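Local coordinates for protein A151R (African swine fever virus Georgia 2007/1, PDB 7CMA) that is a non-structural viral protein of uncertain function, possibly an oxygenase, that binds a zinc ion, at residues L11-K16 against Y146-I151; K91-E96 against H130-R135; Y102-L107 against K115-F120. All blocks are in the same frame, centred on the assembly; numbering follows the deposited sequence.

From the N terminus, the chain enters the long helix 3-28, whose residues 11-16 meet the late loop 146-151 in contact 1 and so close a loop spanning most of the protein. Within that span, residues 130-135 come back to strand 90-94 in contact 2, joining an outer strand of the five-stranded antiparallel sheet to the loop after strand 125-127. Inside this second loop lies contact 3, which joins the 99-104/107-109 hairpin to the approach to helix 120-123 beside the zinc site, so the three closures nest and none cross. Contacts 1 and 2 touch directly, through I151 with R135 and N150 with I92. Contact 3 stands apart, its nearest atoms about 7 Å from contact 2.

Contact 1 of 3, residues L11-K16 against Y146-I151; sequences LLHKEK and YPFTNI
F148 reaches from its loop to the side of the helix and brings the rim of its ring against H13 and K16, residues one helical turn apart. H13 meets one side of that rim, with CE1 3.8 Å from F148 CD1 and ND1 in the plane of the phenyl ring, 4.0 Å from F148 CE1. The two rings are oblique, their planes at 61° and their centroids 5.7 Å apart. CG of H13 stands anti to the backbone N (chi1 168°), which swings the imidazole out from the helix toward the loop. At the far end of the phenyl ring, F148 CZ rests 3.8 Å from K16 CB, so the lysine contributes the root of its side chain. The contact thus docks a type I beta turn, F148 to I151, on the long N-terminal helix 3-28. The turn is closed by I151 N donating to F148 O at 3.2 Å, and the same F148 carbonyl also accepts from R135 NH2. L17 and C20 of the helix pack on F148 as well, extending the apolar seat. K16 and L12 also face the second subunit, touching its I5 and its L12 respectively.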
loop_
_atom_site.group_PDB
_atom_site.type_symbol
_atom_site.label_atom_id
_atom_site.label_comp_id
_atom_site.label_asym_id
_atom_site.label_seq_id
_atom_site.Cartn_x
_atom_site.Cartn_y
_atom_site.Cartn_z
ATOM N N LEU A 11 -7.151 1.556 -10.212
ATOM C CA LEU A 11 -7.456 2.978 -10.532
ATOM C C LEU A 11 -6.584 3.887 -9.659
ATOM O O LEU A 11 -6.186 4.960 -10.138
ATOM C CB LEU A 11 -8.946 3.250 -10.313
ATOM C CG LEU A 11 -9.889 2.549 -11.292
ATOM C CD1 LEU A 11 -11.316 3.049 -11.123
ATOM C CD2 LEU A 11 -9.424 2.737 -12.728
ATOM N N LEU A 12 -6.271 3.455 -8.437
ATOM C CA LEU A 12 -5.372 4.199 -7.520
ATOM C C LEU A 12 -3.934 4.147 -8.060
ATOM O O LEU A 12 -3.289 5.207 -8.099
ATOM C CB LEU A 12 -5.457 3.605 -6.113
ATOM C CG LEU A 12 -4.502 4.231 -5.098
ATOM C CD1 LEU A 12 -4.814 5.710 -4.905
ATOM C CD2 LEU A 12 -4.553 3.492 -3.769
ATOM N N HIS A 13 -3.453 2.960 -8.442
ATOM C CA HIS A 13 -2.125 2.798 -9.100
ATOM C C HIS A 13 -2.041 3.717 -10.323
ATOM O O HIS A 13 -1.061 4.479 -10.415
ATOM C CB HIS A 13 -1.868 1.330 -9.468
ATOM C CG HIS A 13 -0.697 1.135 -10.376
ATOM N ND1 HIS A 13 0.606 1.132 -9.910
ATOM C CD2 HIS A 13 -0.623 0.953 -11.713
ATOM C CE1 HIS A 13 1.428 0.922 -10.917
ATOM N NE2 HIS A 13 0.701 0.827 -12.037
ATOM N N LYS A 14 -3.088 3.731 -11.155
ATOM C CA LYS A 14 -3.188 4.611 -12.352
ATOM C C LYS A 14 -3.000 6.074 -11.926
ATOM O O LYS A 14 -2.155 6.763 -12.526
ATOM C CB LYS A 14 -4.536 4.417 -13.054
ATOM C CG LYS A 14 -4.926 5.521 -14.027
ATOM C CD LYS A 14 -6.239 5.267 -14.734
ATOM C CE LYS A 14 -6.471 6.204 -15.901
ATOM N NZ LYS A 14 -7.046 5.492 -17.066
ATOM N N GLU A 15 -3.830 6.556 -11.000
ATOM C CA GLU A 15 -3.812 7.977 -10.572
ATOM C C GLU A 15 -2.404 8.335 -10.077
ATOM O O GLU A 15 -1.922 9.433 -10.414
ATOM C CB GLU A 15 -4.872 8.235 -9.501
ATOM C CG GLU A 15 -5.381 9.668 -9.496
ATOM C CD GLU A 15 -6.081 10.109 -10.774
ATOM O OE1 GLU A 15 -6.556 9.233 -11.531
ATOM O OE2 GLU A 15 -6.135 11.329 -11.019
ATOM N N LYS A 16 -1.746 7.415 -9.364
ATOM C CA LYS A 16 -0.425 7.678 -8.737
ATOM C C LYS A 16 0.661 7.673 -9.825
ATOM O O LYS A 16 1.504 8.565 -9.802
ATOM C CB LYS A 16 -0.131 6.651 -7.641
ATOM C CG LYS A 16 -0.891 6.860 -6.338
ATOM C CD LYS A 16 -0.139 6.394 -5.104
ATOM C CE LYS A 16 -0.717 5.137 -4.491
ATOM N NZ LYS A 16 -0.583 3.970 -5.398
ATOM N N TYR A 146 11.716 5.092 -8.026
ATOM C CA TYR A 146 10.255 5.099 -7.760
ATOM C C TYR A 146 9.793 3.671 -7.489
ATOM O O TYR A 146 10.315 2.719 -8.067
ATOM C CB TYR A 146 9.505 5.724 -8.938
ATOM C CG TYR A 146 9.652 7.219 -9.056
ATOM C CD1 TYR A 146 9.110 8.067 -8.103
ATOM C CD2 TYR A 146 10.287 7.794 -10.147
ATOM C CE1 TYR A 146 9.240 9.441 -8.202
ATOM C CE2 TYR A 146 10.422 9.166 -10.264
ATOM C CZ TYR A 146 9.852 9.994 -9.313
ATOM O OH TYR A 146 9.973 11.344 -9.430
ATOM N N PRO A 147 8.811 3.466 -6.588
ATOM C CA PRO A 147 8.243 2.138 -6.378
ATOM C C PRO A 147 7.687 1.525 -7.678
ATOM O O PRO A 147 7.663 0.306 -7.785
ATOM C CB PRO A 147 7.122 2.371 -5.348
ATOM C CG PRO A 147 6.801 3.854 -5.456
ATOM C CD PRO A 147 8.111 4.513 -5.831
ATOM N N PHE A 148 7.354 2.373 -8.657
ATOM C CA PHE A 148 6.822 1.961 -9.985
ATOM C C PHE A 148 7.949 1.327 -10.810
ATOM O O PHE A 148 8.856 2.062 -11.222
ATOM C CB PHE A 148 6.225 3.164 -10.723
ATOM C CG PHE A 148 5.201 3.945 -9.938
ATOM C CD1 PHE A 148 3.963 3.393 -9.638
ATOM C CD2 PHE A 148 5.487 5.217 -9.463
ATOM C CE1 PHE A 148 3.031 4.105 -8.898
ATOM C CE2 PHE A 148 4.553 5.926 -8.721
ATOM C CZ PHE A 148 3.328 5.369 -8.441
ATOM N N THR A 149 7.829 0.034 -11.126
ATOM C CA THR A 149 8.838 -0.740 -11.897
ATOM C C THR A 149 8.906 -0.218 -13.340
ATOM O O THR A 149 9.919 -0.494 -14.008
ATOM C CB THR A 149 8.539 -2.246 -11.892
ATOM O OG1 THR A 149 7.263 -2.441 -12.501
ATOM C CG2 THR A 149 8.561 -2.855 -10.506
ATOM N N ASN A 150 7.892 0.535 -13.784
ATOM C CA ASN A 150 7.787 0.991 -15.196
ATOM C C ASN A 150 8.527 2.319 -15.377
ATOM O O ASN A 150 8.591 2.795 -16.525
ATOM C CB ASN A 150 6.335 1.122 -15.652
ATOM C CG ASN A 150 5.626 -0.210 -15.698
ATOM O OD1 ASN A 150 5.977 -1.078 -16.495
ATOM N ND2 ASN A 150 4.715 -0.424 -14.763
ATOM N N ILE A 151 9.032 2.917 -14.296
ATOM C CA ILE A 151 9.908 4.121 -14.385
ATOM C C ILE A 151 11.353 3.691 -14.137
ATOM O O ILE A 151 11.676 3.305 -12.996
ATOM C CB ILE A 151 9.466 5.239 -13.424
ATOM C CG1 ILE A 151 7.946 5.419 -13.436
ATOM C CG2 ILE A 151 10.203 6.534 -13.751
ATOM C CD1 ILE A 151 7.494 6.854 -13.396
#

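Contact 2 of 3, residues K91-E96 against H130-R135; sequences KIWSGE and HIFNDR
K91 opens the segment by extending its side chain across that of N133, the two crossing at about a right angle. The lysine is stretched out beyond CG, so that K91 NZ comes right up to the end of the asparagine amide, 4.0 Å from N133 CG. The amide's orientation is uncertain, and the bonding between the two groups is therefore left undecided.

Two residues on, W93 makes the apolar half of the contact. With chi1 at 176° it carries its indole away from its own backbone N-H and out from strand 90-94, so that the outer corner of the six-membered ring meets F132, a residue of the short 3-10 segment 130-132. W93 CZ3 approaches F132 CD2 to 3.5 Å, and W93 CH2 lies 3.7 Å from the same atom. The rings are inclined at 46°, with centroids 5.3 Å apart. F132 also stacks with W138 and packs on T99 and I101, so W93 joins an aromatic cluster between the five-stranded sheet and the three-stranded one. After G95 the chain bends back, and W93 NE1 donates to E96 O at 3.1 Å, with an N-H...O angle of 155°. The donor sits well above the carbonyl plane, although the oxygen lies in the plane of the indole.

The buried indole therefore has its one polar atom satisfied within its own segment. That bond probably helps fix the ring's rotation, while what W93 offers F132 is purely apolar.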
loop_
_atom_site.group_PDB
_atom_site.type_symbol
_atom_site.label_atom_id
_atom_site.label_comp_id
_atom_site.label_asym_id
_atom_site.label_seq_id
_atom_site.Cartn_x
_atom_site.Cartn_y
_atom_site.Cartn_z
ATOM N N LYS A 91 8.630 0.423 -20.355
ATOM C CA LYS A 91 9.191 1.277 -19.279
ATOM C C LYS A 91 9.520 2.644 -19.859
ATOM O O LYS A 91 9.667 2.742 -21.084
ATOM C CB LYS A 91 10.428 0.617 -18.670
ATOM C CG LYS A 91 10.162 -0.680 -17.930
ATOM C CD LYS A 91 11.359 -1.175 -17.154
ATOM C CE LYS A 91 11.188 -2.587 -16.640
ATOM N NZ LYS A 91 12.357 -3.013 -15.837
ATOM N N ILE A 92 9.679 3.650 -18.998
ATOM C CA ILE A 92 9.969 5.032 -19.452
ATOM C C ILE A 92 11.218 5.540 -18.731
ATOM O O ILE A 92 11.451 5.142 -17.569
ATOM C CB ILE A 92 8.750 5.950 -19.241
ATOM C CG1 ILE A 92 8.356 6.052 -17.766
ATOM C CG2 ILE A 92 7.585 5.489 -20.106
ATOM C CD1 ILE A 92 7.605 7.318 -17.428
ATOM N N TRP A 93 12.021 6.334 -19.434
ATOM C CA TRP A 93 13.160 7.078 -18.841
ATOM C C TRP A 93 12.827 8.572 -18.825
ATOM O O TRP A 93 12.554 9.119 -19.897
ATOM C CB TRP A 93 14.442 6.790 -19.629
ATOM C CG TRP A 93 15.619 7.583 -19.162
ATOM C CD1 TRP A 93 15.951 8.852 -19.539
ATOM C CD2 TRP A 93 16.577 7.199 -18.158
ATOM N NE1 TRP A 93 17.054 9.277 -18.848
ATOM C CE2 TRP A 93 17.427 8.308 -17.955
ATOM C CE3 TRP A 93 16.756 6.061 -17.362
ATOM C CZ2 TRP A 93 18.491 8.272 -17.054
ATOM C CZ3 TRP A 93 17.807 6.027 -16.474
ATOM C CH2 TRP A 93 18.660 7.121 -16.323
ATOM N N SER A 94 12.929 9.220 -17.666
ATOM C CA SER A 94 12.685 10.683 -17.573
ATOM C C SER A 94 14.013 11.431 -17.414
ATOM O O SER A 94 14.768 11.107 -16.477
ATOM C CB SER A 94 11.738 11.014 -16.458
ATOM O OG SER A 94 11.463 12.408 -16.443
ATOM N N GLY A 95 14.203 12.484 -18.210
ATOM C CA GLY A 95 15.326 13.431 -18.077
ATOM C C GLY A 95 16.409 13.169 -19.112
ATOM O O GLY A 95 16.150 12.402 -20.055
ATOM N N GLU A 96 17.540 13.872 -18.997
ATOM C CA GLU A 96 18.729 13.691 -19.876
ATOM C C GLU A 96 19.097 12.208 -19.913
ATOM O O GLU A 96 19.185 11.559 -18.869
ATOM C CB GLU A 96 19.893 14.550 -19.372
ATOM C CG GLU A 96 20.647 15.267 -20.482
ATOM C CD GLU A 96 21.965 14.619 -20.877
ATOM O OE1 GLU A 96 23.024 15.188 -20.541
ATOM O OE2 GLU A 96 21.930 13.565 -21.541
ATOM N N HIS A 130 20.075 2.345 -20.399
ATOM C CA HIS A 130 19.679 0.912 -20.526
ATOM C C HIS A 130 20.120 0.117 -19.287
ATOM O O HIS A 130 19.363 -0.782 -18.870
ATOM C CB HIS A 130 20.228 0.314 -21.824
ATOM C CG HIS A 130 19.887 1.113 -23.033
ATOM N ND1 HIS A 130 18.750 0.873 -23.782
ATOM C CD2 HIS A 130 20.473 2.205 -23.571
ATOM C CE1 HIS A 130 18.680 1.756 -24.758
ATOM N NE2 HIS A 130 19.709 2.597 -24.633
ATOM N N ILE A 131 21.243 0.499 -18.667
ATOM C CA ILE A 131 21.857 -0.270 -17.543
ATOM C C ILE A 131 20.957 -0.180 -16.299
ATOM O O ILE A 131 21.123 -1.008 -15.395
ATOM C CB ILE A 131 23.290 0.224 -17.257
ATOM C CG1 ILE A 131 23.997 -0.672 -16.236
ATOM C CG2 ILE A 131 23.288 1.686 -16.832
ATOM C CD1 ILE A 131 25.419 -0.251 -15.916
ATOM N N PHE A 132 20.024 0.776 -16.268
ATOM C CA PHE A 132 19.138 0.999 -15.095
ATOM C C PHE A 132 17.938 0.045 -15.146
ATOM O O PHE A 132 17.228 -0.070 -14.136
ATOM C CB PHE A 132 18.698 2.463 -15.031
ATOM C CG PHE A 132 19.786 3.409 -14.605
ATOM C CD1 PHE A 132 20.136 3.526 -13.269
ATOM C CD2 PHE A 132 20.574 4.046 -15.551
ATOM C CE1 PHE A 132 21.161 4.374 -12.883
ATOM C CE2 PHE A 132 21.618 4.871 -15.166
ATOM C CZ PHE A 132 21.911 5.028 -13.831
ATOM N N ASN A 133 17.803 -0.713 -16.239
ATOM C CA ASN A 133 16.710 -1.701 -16.438
ATOM C C ASN A 133 16.750 -2.745 -15.312
ATOM O O ASN A 133 15.680 -3.130 -14.846
ATOM C CB ASN A 133 16.800 -2.351 -17.819
ATOM C CG ASN A 133 15.622 -3.243 -18.133
ATOM O OD1 ASN A 133 15.802 -4.404 -18.498
ATOM N ND2 ASN A 133 14.420 -2.700 -18.029
ATOM N N ASP A 134 17.942 -3.221 -14.937
ATOM C CA ASP A 134 18.126 -4.203 -13.835
ATOM C C ASP A 134 18.542 -3.458 -12.556
ATOM O O ASP A 134 19.707 -3.041 -12.469
ATOM C CB ASP A 134 19.149 -5.280 -14.217
ATOM C CG ASP A 134 19.390 -6.322 -13.134
ATOM O OD1 ASP A 134 18.612 -6.360 -12.178
ATOM O OD2 ASP A 134 20.311 -7.135 -13.302
ATOM N N ARG A 135 17.640 -3.367 -11.574
ATOM C CA ARG A 135 17.819 -2.538 -10.353
ATOM C C ARG A 135 18.763 -3.252 -9.381
ATOM O O ARG A 135 19.343 -2.569 -8.518
ATOM C CB ARG A 135 16.460 -2.249 -9.713
ATOM C CG ARG A 135 15.550 -1.397 -10.587
ATOM C CD ARG A 135 14.237 -1.079 -9.911
ATOM N NE ARG A 135 13.499 -0.048 -10.621
ATOM C CZ ARG A 135 12.363 0.485 -10.186
ATOM N NH1 ARG A 135 11.839 0.065 -9.050
ATOM N NH2 ARG A 135 11.752 1.419 -10.892
#

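Contact 3 of 3, residues Y102-L107 against K115-F120; sequences YFENDL and KCIKDF. With ZN (zinc ion), chain C.
A chi1 of -177° sends the ring of Y102 out from strand 99-104, while I117 turns CG1 anti to the carbonyl carbon (chi1 -51°) and bends again at chi2 (-58°); together these torsions bring I117 CG2 in obliquely, well off the plane of the tyrosine ring, and I117 CD1 close to that plane, beyond CD2. I117 CG2 lies 3.5 Å from Y102 CD2 and I117 CD1 3.6 Å from the same ring atom, so both methyls bear on CD2 and the side chains cross at about a right angle. The root of the tyrosine is covered by F120, whose CE1 comes 3.8 Å from Y102 CB. Farther along the strand E104 slides past I117 in the opposite direction. Its carboxylate reaches the isoleucine methyl, with E104 OE1 3.6 Å from I117 CD1, and the same oxygen lies in the plane of the Y102 ring.

Strand 99-104 continues into strand 107-109 through the type I' turn E104 to L107, forming a beta hairpin with a two-residue loop, N105-D106, closed by paired backbone bonds, E104 N to L107 O and L107 N to E104 O. Segment 115-120 lies against this hairpin and leads into helix 120-123, whose V123 packs on both Y102 and I117.

Just before I117, C116 binds the zinc ion through SG at 2.3 Å. H109, C139 and C142 complete a site of three cysteines and one histidine, the last two forming a CxxC pair. H109 uses ND1 for the metal and gives its NE2 hydrogen to E104 O, a second-shell hydrogen-bond partner that probably helps orient the imidazole. The zinc bond fixes C116 while apolar packing holds I117 and F120 on the strand, and together they probably keep the short loop in place without any hydrogen bond between the two segments.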
loop_
_atom_site.group_PDB
_atom_site.type_symbol
_atom_site.label_atom_id
_atom_site.label_comp_id
_atom_site.label_asym_id
_atom_site.label_seq_id
_atom_site.Cartn_x
_atom_site.Cartn_y
_atom_site.Cartn_z
ATOM N N TYR A 102 29.732 5.002 -11.618
ATOM C CA TYR A 102 31.062 4.482 -11.220
ATOM C C TYR A 102 30.878 3.129 -10.536
ATOM O O TYR A 102 29.991 3.014 -9.661
ATOM C CB TYR A 102 31.775 5.478 -10.302
ATOM C CG TYR A 102 33.166 5.065 -9.894
ATOM C CD1 TYR A 102 34.195 5.009 -10.819
ATOM C CD2 TYR A 102 33.436 4.653 -8.601
ATOM C CE1 TYR A 102 35.471 4.608 -10.458
ATOM C CE2 TYR A 102 34.706 4.245 -8.223
ATOM C CZ TYR A 102 35.730 4.232 -9.151
ATOM O OH TYR A 102 36.983 3.835 -8.779
ATOM N N PHE A 103 31.694 2.144 -10.925
ATOM C CA PHE A 103 31.692 0.785 -10.328
ATOM C C PHE A 103 32.648 0.750 -9.135
ATOM O O PHE A 103 33.802 1.191 -9.289
ATOM C CB PHE A 103 32.095 -0.268 -11.363
ATOM C CG PHE A 103 32.200 -1.662 -10.803
ATOM C CD1 PHE A 103 31.063 -2.343 -10.396
ATOM C CD2 PHE A 103 33.438 -2.217 -10.511
ATOM C CE1 PHE A 103 31.158 -3.595 -9.809
ATOM C CE2 PHE A 103 33.531 -3.475 -9.936
ATOM C CZ PHE A 103 32.392 -4.160 -9.584
ATOM N N GLU A 104 32.210 0.139 -8.031
ATOM C CA GLU A 104 33.024 -0.060 -6.801
ATOM C C GLU A 104 32.299 -1.032 -5.861
ATOM O O GLU A 104 31.072 -0.901 -5.705
ATOM C CB GLU A 104 33.282 1.278 -6.105
ATOM C CG GLU A 104 34.657 1.369 -5.467
ATOM C CD GLU A 104 34.861 2.570 -4.559
ATOM O OE1 GLU A 104 35.402 3.585 -5.038
ATOM O OE2 GLU A 104 34.503 2.476 -3.368
ATOM N N ASN A 105 33.034 -1.997 -5.299
ATOM C CA ASN A 105 32.524 -2.965 -4.293
ATOM C C ASN A 105 31.288 -3.686 -4.854
ATOM O O ASN A 105 30.332 -3.912 -4.084
ATOM C CB ASN A 105 32.226 -2.278 -2.958
ATOM C CG ASN A 105 32.583 -3.139 -1.768
ATOM O OD1 ASN A 105 32.801 -4.341 -1.910
ATOM N ND2 ASN A 105 32.669 -2.531 -0.596
ATOM N N ASP A 106 31.373 -4.156 -6.103
ATOM C CA ASP A 106 30.352 -5.029 -6.747
ATOM C C ASP A 106 29.005 -4.298 -6.778
ATOM O O ASP A 106 27.964 -4.980 -6.827
ATOM C CB ASP A 106 30.219 -6.365 -6.012
ATOM C CG ASP A 106 31.336 -7.344 -6.324
ATOM O OD1 ASP A 106 32.020 -7.145 -7.354
ATOM O OD2 ASP A 106 31.517 -8.287 -5.532
ATOM N N LEU A 107 29.034 -2.963 -6.739
ATOM C CA LEU A 107 27.824 -2.109 -6.871
ATOM C C LEU A 107 28.117 -0.962 -7.844
ATOM O O LEU A 107 29.297 -0.598 -7.989
ATOM C CB LEU A 107 27.433 -1.587 -5.487
ATOM C CG LEU A 107 26.696 -2.584 -4.592
ATOM C CD1 LEU A 107 26.479 -2.006 -3.201
ATOM C CD2 LEU A 107 25.367 -2.990 -5.210
ATOM N N LYS A 115 27.024 10.349 -0.831
ATOM C CA LYS A 115 28.312 10.500 -1.539
ATOM C C LYS A 115 29.144 9.243 -1.302
ATOM O O LYS A 115 30.040 9.275 -0.443
ATOM C CB LYS A 115 29.034 11.794 -1.158
ATOM C CG LYS A 115 28.781 12.335 0.242
ATOM C CD LYS A 115 29.919 13.218 0.704
ATOM C CE LYS A 115 31.204 12.959 -0.055
ATOM N NZ LYS A 115 31.582 14.100 -0.921
ATOM N N CYS A 116 28.834 8.176 -2.033
ATOM C CA CYS A 116 29.566 6.897 -1.889
ATOM C C CYS A 116 30.952 7.045 -2.523
ATOM O O CYS A 116 31.898 6.461 -1.989
ATOM C CB CYS A 116 28.781 5.812 -2.615
ATOM S SG CYS A 116 27.368 5.163 -1.688
ATOM N N ILE A 117 31.060 7.825 -3.598
ATOM C CA ILE A 117 32.333 7.933 -4.358
ATOM C C ILE A 117 32.929 9.343 -4.260
ATOM O O ILE A 117 32.180 10.307 -4.381
ATOM C CB ILE A 117 32.089 7.531 -5.823
ATOM C CG1 ILE A 117 31.365 6.188 -5.944
ATOM C CG2 ILE A 117 33.379 7.553 -6.621
ATOM C CD1 ILE A 117 32.080 5.033 -5.285
ATOM N N LYS A 118 34.246 9.446 -4.069
ATOM C CA LYS A 118 34.966 10.749 -4.005
ATOM C C LYS A 118 35.564 11.066 -5.385
ATOM O O LYS A 118 35.697 10.131 -6.194
ATOM C CB LYS A 118 36.035 10.712 -2.908
ATOM C CG LYS A 118 37.187 9.743 -3.148
ATOM C CD LYS A 118 38.544 10.311 -2.770
ATOM C CE LYS A 118 39.581 10.153 -3.862
ATOM N NZ LYS A 118 40.399 11.380 -4.025
ATOM N N ASP A 119 35.712 12.356 -5.702
ATOM C CA ASP A 119 36.085 12.859 -7.053
ATOM C C ASP A 119 35.202 12.168 -8.100
ATOM O O ASP A 119 35.674 11.971 -9.240
ATOM C CB ASP A 119 37.575 12.635 -7.335
ATOM C CG ASP A 119 38.126 13.482 -8.470
ATOM O OD1 ASP A 119 37.646 14.621 -8.639
ATOM O OD2 ASP A 119 39.045 13.005 -9.163
ATOM N N PHE A 120 33.960 11.848 -7.723
ATOM C CA PHE A 120 32.982 11.116 -8.572
ATOM C C PHE A 120 32.915 11.770 -9.957
ATOM O O PHE A 120 32.922 11.043 -10.972
ATOM C CB PHE A 120 31.606 11.094 -7.900
ATOM C CG PHE A 120 30.526 10.407 -8.700
ATOM C CD1 PHE A 120 30.461 9.023 -8.762
ATOM C CD2 PHE A 120 29.584 11.143 -9.401
ATOM C CE1 PHE A 120 29.465 8.394 -9.492
ATOM C CE2 PHE A 120 28.598 10.511 -10.143
ATOM C CZ PHE A 120 28.536 9.138 -10.181
HETATM ZN ZN ZN C . 26.601 4.145 -3.562
#